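Local coordinates for COG1633: Uncharacterized conserved protein (Magnetospirillum magnetotacticum, PDB 2OH3) that is of unknown function but binds zinc in the crystal and is probably a metal-binding protein of the rubrerythrin family, at residues E8-A13 with K125-D130; T41-M46 with Y95-Y100. All coordinates share one frame; numbering follows the deposited sequence.

Contact 1 of 2, residues E8-A13 with K125-D130; sequences EFLAHA and KRLGAD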
loop_
_atom_site.group_PDB
_atom_site.type_symbol
_atom_site.label_atom_id
_atom_site.label_comp_id
_atom_site.label_asym_id
_atom_site.label_seq_id
_atom_site.Cartn_x
_atom_site.Cartn_y
_atom_site.Cartn_z
ATOM N N GLU A 8 2.182 -0.802 -21.058
ATOM C CA GLU A 8 2.810 -0.663 -19.764
ATOM C C GLU A 8 2.573 0.716 -19.184
ATOM O O GLU A 8 2.242 0.819 -18.007
ATOM C CB GLU A 8 4.313 -0.938 -19.850
ATOM C CG GLU A 8 4.632 -2.390 -20.071
ATOM C CD GLU A 8 6.107 -2.630 -20.342
ATOM O OE1 GLU A 8 6.793 -1.759 -20.918
ATOM O OE2 GLU A 8 6.584 -3.709 -19.959
ATOM N N PHE A 9 2.721 1.757 -20.006
ATOM C CA PHE A 9 2.480 3.133 -19.548
ATOM C C PHE A 9 1.024 3.344 -19.093
ATOM O O PHE A 9 0.777 3.861 -17.997
ATOM C CB PHE A 9 2.862 4.143 -20.620
ATOM C CG PHE A 9 2.641 5.592 -20.215
ATOM C CD1 PHE A 9 3.587 6.274 -19.485
ATOM C CD2 PHE A 9 1.477 6.258 -20.572
ATOM C CE1 PHE A 9 3.389 7.582 -19.125
ATOM C CE2 PHE A 9 1.266 7.556 -20.189
ATOM C CZ PHE A 9 2.213 8.221 -19.495
ATOM N N LEU A 10 0.071 2.916 -19.918
ATOM C CA LEU A 10 -1.333 3.060 -19.581
ATOM C C LEU A 10 -1.690 2.252 -18.317
ATOM O O LEU A 10 -2.466 2.728 -17.500
ATOM C CB LEU A 10 -2.207 2.671 -20.758
ATOM C CG LEU A 10 -2.043 3.616 -21.975
ATOM C CD1 LEU A 10 -2.927 3.119 -23.096
ATOM C CD2 LEU A 10 -2.352 5.082 -21.609
ATOM N N ALA A 11 -1.091 1.085 -18.131
ATOM C CA ALA A 11 -1.283 0.296 -16.903
ATOM C C ALA A 11 -0.786 1.048 -15.700
ATOM O O ALA A 11 -1.447 1.061 -14.647
ATOM C CB ALA A 11 -0.600 -1.087 -17.002
ATOM N N HIS A 12 0.367 1.694 -15.840
ATOM C CA HIS A 12 0.889 2.514 -14.766
ATOM C C HIS A 12 -0.050 3.687 -14.473
ATOM O O HIS A 12 -0.485 3.919 -13.343
ATOM C CB HIS A 12 2.288 3.026 -15.086
ATOM C CG HIS A 12 3.382 2.107 -14.657
ATOM N ND1 HIS A 12 3.793 1.021 -15.414
ATOM C CD2 HIS A 12 4.185 2.127 -13.564
ATOM C CE1 HIS A 12 4.787 0.407 -14.798
ATOM N NE2 HIS A 12 5.040 1.053 -13.674
ATOM N N ALA A 13 -0.403 4.420 -15.502
ATOM C CA ALA A 13 -1.274 5.554 -15.328
ATOM C C ALA A 13 -2.607 5.209 -14.664
ATOM O O ALA A 13 -3.049 5.932 -13.766
ATOM C CB ALA A 13 -1.476 6.257 -16.674
ATOM N N LYS A 125 5.931 9.222 -24.909
ATOM C CA LYS A 125 6.581 10.527 -24.837
ATOM C C LYS A 125 5.575 11.677 -24.685
ATOM O O LYS A 125 5.747 12.544 -23.852
ATOM C CB LYS A 125 7.456 10.759 -26.068
ATOM C CG LYS A 125 8.722 9.870 -26.117
ATOM C CD LYS A 125 9.679 10.297 -27.263
ATOM C CE LYS A 125 11.005 9.595 -27.146
ATOM N NZ LYS A 125 11.495 9.523 -25.699
ATOM N N ARG A 126 4.501 11.637 -25.472
ATOM C CA ARG A 126 3.519 12.695 -25.489
ATOM C C ARG A 126 2.689 12.665 -24.211
ATOM O O ARG A 126 2.563 13.671 -23.542
ATOM C CB ARG A 126 2.600 12.541 -26.718
ATOM C CG ARG A 126 1.684 13.747 -26.995
ATOM C CD ARG A 126 0.721 13.461 -28.167
ATOM N NE ARG A 126 -0.299 12.474 -27.807
ATOM C CZ ARG A 126 -1.485 12.750 -27.255
ATOM N NH1 ARG A 126 -1.844 13.981 -26.952
ATOM N NH2 ARG A 126 -2.341 11.769 -26.974
ATOM N N LEU A 127 2.107 11.520 -23.867
ATOM C CA LEU A 127 1.259 11.475 -22.676
ATOM C C LEU A 127 2.085 11.640 -21.420
ATOM O O LEU A 127 1.647 12.257 -20.467
ATOM C CB LEU A 127 0.486 10.182 -22.623
ATOM C CG LEU A 127 -0.502 9.925 -23.760
ATOM C CD1 LEU A 127 -1.117 8.545 -23.607
ATOM C CD2 LEU A 127 -1.540 10.999 -23.829
ATOM N N GLY A 128 3.274 11.051 -21.407
ATOM C CA GLY A 128 4.148 11.179 -20.274
ATOM C C GLY A 128 4.462 12.626 -19.969
ATOM O O GLY A 128 4.411 13.053 -18.824
ATOM N N ALA A 129 4.758 13.397 -20.993
ATOM C CA ALA A 129 5.018 14.833 -20.802
ATOM C C ALA A 129 3.790 15.628 -20.390
ATOM O O ALA A 129 3.869 16.483 -19.535
ATOM C CB ALA A 129 5.593 15.411 -22.047
ATOM N N ASP A 130 2.662 15.345 -21.028
ATOM C CA ASP A 130 1.416 15.978 -20.707
ATOM C C ASP A 130 1.048 15.655 -19.284
ATOM O O ASP A 130 0.742 16.566 -18.513
ATOM C CB ASP A 130 0.307 15.531 -21.673
ATOM C CG ASP A 130 0.448 16.142 -23.069
ATOM O OD1 ASP A 130 1.257 17.067 -23.276
ATOM O OD2 ASP A 130 -0.267 15.690 -23.976
#
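Phe9 and Gly128 mark the closest backbone approach, with their CA atoms 8.2 Å apart. The two helix segments run nearly parallel, at 23°, and their axes come within 11.2 Å. Phe9 carries the contact. Its CG is anti to the backbone N (chi1 -180°), which sends the ring across to the other helix. The ring tip lies against the backbone there: CZ is 3.6 Å from both Gly128 N and Gly128 CA. CE2 meets Leu127 CB at 3.7 Å. Leu10 adds a looser touch, its CD2 4.2 Å from CD1 of Leu127. The side-chain contacts are thus apolar, and the ring also rests on the backbone at Gly128. An alanine in place of Phe9 would probably open a gap over Gly128 and leave Leu127 CB without its aromatic partner. On helix 6-33, Glu8 O accepts hydrogen bonds from both His12 N and His12 ND1, which reach it from opposite faces of its plane. The His12 ring also stacks on Tyr111. Tyr111 and Ala115 of helix 94-118 touch Phe9. From helix 37-61, Ile57 packs on Leu10 and Arg60 on Leu127, so all four helices meet here.

Contact 2 of 2, residues T41-M46 with Y95-Y100; sequences TVFRDM and YHALRY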
loop_
_atom_site.group_PDB
_atom_site.type_symbol
_atom_site.label_atom_id
_atom_site.label_comp_id
_atom_site.label_asym_id
_atom_site.label_seq_id
_atom_site.Cartn_x
_atom_site.Cartn_y
_atom_site.Cartn_z
ATOM N N THR A 41 -11.747 19.615 1.395
ATOM C CA THR A 41 -12.151 20.025 0.046
ATOM C C THR A 41 -11.006 20.016 -0.989
ATOM O O THR A 41 -11.230 19.607 -2.132
ATOM C CB THR A 41 -12.907 21.369 0.082
ATOM O OG1 THR A 41 -13.959 21.282 1.055
ATOM C CG2 THR A 41 -13.530 21.671 -1.254
ATOM N N VAL A 42 -9.777 20.391 -0.604
ATOM C CA VAL A 42 -8.638 20.243 -1.493
ATOM C C VAL A 42 -8.523 18.770 -1.935
ATOM O O VAL A 42 -8.296 18.466 -3.116
ATOM C CB VAL A 42 -7.285 20.671 -0.786
ATOM C CG1 VAL A 42 -6.078 20.172 -1.546
ATOM C CG2 VAL A 42 -7.202 22.179 -0.611
ATOM N N PHE A 43 -8.660 17.865 -0.976
ATOM C CA PHE A 43 -8.594 16.420 -1.240
ATOM C C PHE A 43 -9.825 15.837 -1.982
ATOM O O PHE A 43 -9.692 14.866 -2.749
ATOM C CB PHE A 43 -8.397 15.654 0.065
ATOM C CG PHE A 43 -7.111 15.985 0.799
ATOM C CD1 PHE A 43 -5.974 16.329 0.117
ATOM C CD2 PHE A 43 -7.047 15.896 2.190
ATOM C CE1 PHE A 43 -4.827 16.610 0.794
ATOM C CE2 PHE A 43 -5.892 16.222 2.862
ATOM C CZ PHE A 43 -4.804 16.559 2.176
ATOM N N ARG A 44 -10.996 16.419 -1.784
ATOM C CA ARG A 44 -12.119 16.002 -2.624
ATOM C C ARG A 44 -11.871 16.380 -4.083
ATOM O O ARG A 44 -12.193 15.614 -4.992
ATOM C CB ARG A 44 -13.441 16.571 -2.147
ATOM C CG ARG A 44 -13.816 16.133 -0.803
ATOM C CD ARG A 44 -14.356 14.721 -0.738
ATOM N NE ARG A 44 -14.756 14.531 0.644
ATOM C CZ ARG A 44 -14.728 13.395 1.323
ATOM N NH1 ARG A 44 -14.355 12.243 0.738
ATOM N NH2 ARG A 44 -15.090 13.438 2.612
ATOM N N ASP A 45 -11.284 17.549 -4.304
ATOM C CA ASP A 45 -11.030 18.071 -5.640
ATOM C C ASP A 45 -10.071 17.128 -6.358
ATOM O O ASP A 45 -10.291 16.711 -7.507
ATOM C CB ASP A 45 -10.459 19.477 -5.502
ATOM C CG ASP A 45 -10.284 20.211 -6.831
ATOM O OD1 ASP A 45 -11.179 20.174 -7.711
ATOM O OD2 ASP A 45 -9.225 20.871 -6.968
HETATM N N MSE A 46 -9.030 16.751 -5.642
HETATM C CA MSE A 46 -8.014 15.846 -6.160
HETATM C C MSE A 46 -8.580 14.459 -6.467
HETATM O O MSE A 46 -8.214 13.865 -7.479
HETATM C CB MSE A 46 -6.846 15.731 -5.174
HETATM C CG MSE A 46 -5.901 16.972 -4.960
HETATM SE SE MSE A 46 -4.960 17.538 -6.618
HETATM C CE MSE A 46 -4.383 16.195 -7.106
ATOM N N TYR A 95 -1.271 19.777 8.090
ATOM C CA TYR A 95 0.103 19.911 7.639
ATOM C C TYR A 95 0.675 18.543 7.184
ATOM O O TYR A 95 1.319 18.441 6.120
ATOM C CB TYR A 95 0.980 20.520 8.732
ATOM C CG TYR A 95 2.431 20.664 8.331
ATOM C CD1 TYR A 95 2.810 21.549 7.319
ATOM C CD2 TYR A 95 3.430 19.924 8.963
ATOM C CE1 TYR A 95 4.143 21.684 6.934
ATOM C CE2 TYR A 95 4.763 20.053 8.593
ATOM C CZ TYR A 95 5.110 20.936 7.578
ATOM O OH TYR A 95 6.421 21.065 7.202
ATOM N N HIS A 96 0.425 17.498 7.977
ATOM C CA HIS A 96 0.977 16.179 7.678
ATOM C C HIS A 96 0.277 15.459 6.521
ATOM O O HIS A 96 0.925 14.757 5.744
ATOM C CB HIS A 96 0.976 15.315 8.937
ATOM C CG HIS A 96 1.992 15.740 9.956
ATOM N ND1 HIS A 96 1.731 15.746 11.311
ATOM C CD2 HIS A 96 3.271 16.162 9.817
ATOM C CE1 HIS A 96 2.809 16.150 11.959
ATOM N NE2 HIS A 96 3.755 16.412 11.076
ATOM N N ALA A 97 -1.029 15.649 6.369
ATOM C CA ALA A 97 -1.756 15.041 5.266
ATOM C C ALA A 97 -1.347 15.663 3.930
ATOM O O ALA A 97 -1.111 14.944 2.927
ATOM C CB ALA A 97 -3.260 15.143 5.519
ATOM N N LEU A 98 -1.222 16.989 3.916
ATOM C CA LEU A 98 -0.852 17.690 2.716
ATOM C C LEU A 98 0.547 17.308 2.248
ATOM O O LEU A 98 0.790 17.191 1.055
ATOM C CB LEU A 98 -0.889 19.196 2.935
ATOM C CG LEU A 98 -2.170 19.990 3.019
ATOM C CD1 LEU A 98 -1.881 21.398 3.616
ATOM C CD2 LEU A 98 -2.831 20.118 1.651
ATOM N N ARG A 99 1.491 17.217 3.186
ATOM C CA ARG A 99 2.851 16.821 2.855
ATOM C C ARG A 99 2.924 15.387 2.350
ATOM O O ARG A 99 3.715 15.095 1.492
ATOM C CB ARG A 99 3.761 16.989 4.056
ATOM C CG ARG A 99 4.141 18.481 4.253
ATOM C CD ARG A 99 5.382 18.736 5.106
ATOM N NE ARG A 99 6.654 18.309 4.520
ATOM C CZ ARG A 99 7.241 18.828 3.433
ATOM N NH1 ARG A 99 6.677 19.799 2.698
ATOM N NH2 ARG A 99 8.411 18.340 3.046
ATOM N N TYR A 100 2.135 14.501 2.946
ATOM C CA TYR A 100 2.047 13.101 2.521
ATOM C C TYR A 100 1.506 13.057 1.089
ATOM O O TYR A 100 2.019 12.343 0.178
ATOM C CB TYR A 100 1.090 12.340 3.484
ATOM C CG TYR A 100 0.792 10.902 3.075
ATOM C CD1 TYR A 100 1.825 10.002 2.876
ATOM C CD2 TYR A 100 -0.510 10.460 2.889
ATOM C CE1 TYR A 100 1.585 8.701 2.485
ATOM C CE2 TYR A 100 -0.763 9.148 2.508
ATOM C CZ TYR A 100 0.299 8.284 2.319
ATOM O OH TYR A 100 0.086 6.980 1.960
#
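Asp45 N donates to Thr41 O at 3.0 Å, the shortest polar bond within the two segments, and the same stretch of helix carries Phe43, whose ring meets Ala97 and Leu98 across the contact. The side-chain contacts between the segments are apolar. The ring of Phe43 reaches from helix 37-61 to helix 94-118, with CE2, CZ and CE1 leading. Its CG is anti to the carbonyl carbon (chi1 -62°), which turns the ring toward the other segment. Two ring atoms share the methyl of Ala97: CE2 and CZ both lie 3.9 Å from Ala97 CB. That methyl approaches the ring obliquely. On the Leu98 side, CD2 reaches both Phe43 CZ and Phe43 CE1, each at 4.1 Å. The two side chains cross at a slant. The backbone comes close as well. Leu98 N sits at the ring edge, near its plane, 4.0 Å from Phe43 CZ. Ala97 is small, which is consistent with the close approach of Phe43 CZ to Ala97 C, also 4.0 Å.

Other helices complete the surroundings. Leu27 and Met31 of helix 6-33 pack on Phe43, and Ile146 of helix 122-148 packs on Leu98. Arg44 forms a salt bridge with Asp29, which ties helix 37-61 to helix 6-33.

Met46, a selenomethionine, touches Glu105 and His138, two of the zinc ligands; Glu135 is the third. The segment pair thus borders the metal site, with the side chain of Phe43 about 10 Å from the zinc. An aromatic ring wedged between helices 37-61 and 94-118 fits the buried interior of a ferritin-like four-helix bundle, the fold of the rubrerythrin family.

How the contacts relate
The two contacts use all four long helices, each once. Contact 1 joins helix 6-33 to helix 122-148, the first and last. Contact 2 joins helix 37-61 to helix 94-118, the middle two, so both of its segments fall between those of contact 1 along the chain. The contacts lie on opposite sides of the chain's centre. Their centres are about 24 Å apart and their nearest atoms about 11 Å, so they do not touch. In each, a phenylalanine bridges the two helices. The zinc is about 13 Å from the side chain of Phe9, farther than from that of Phe43. The contacts tie the four helices together in two pairs, as in a ferritin-like bundle.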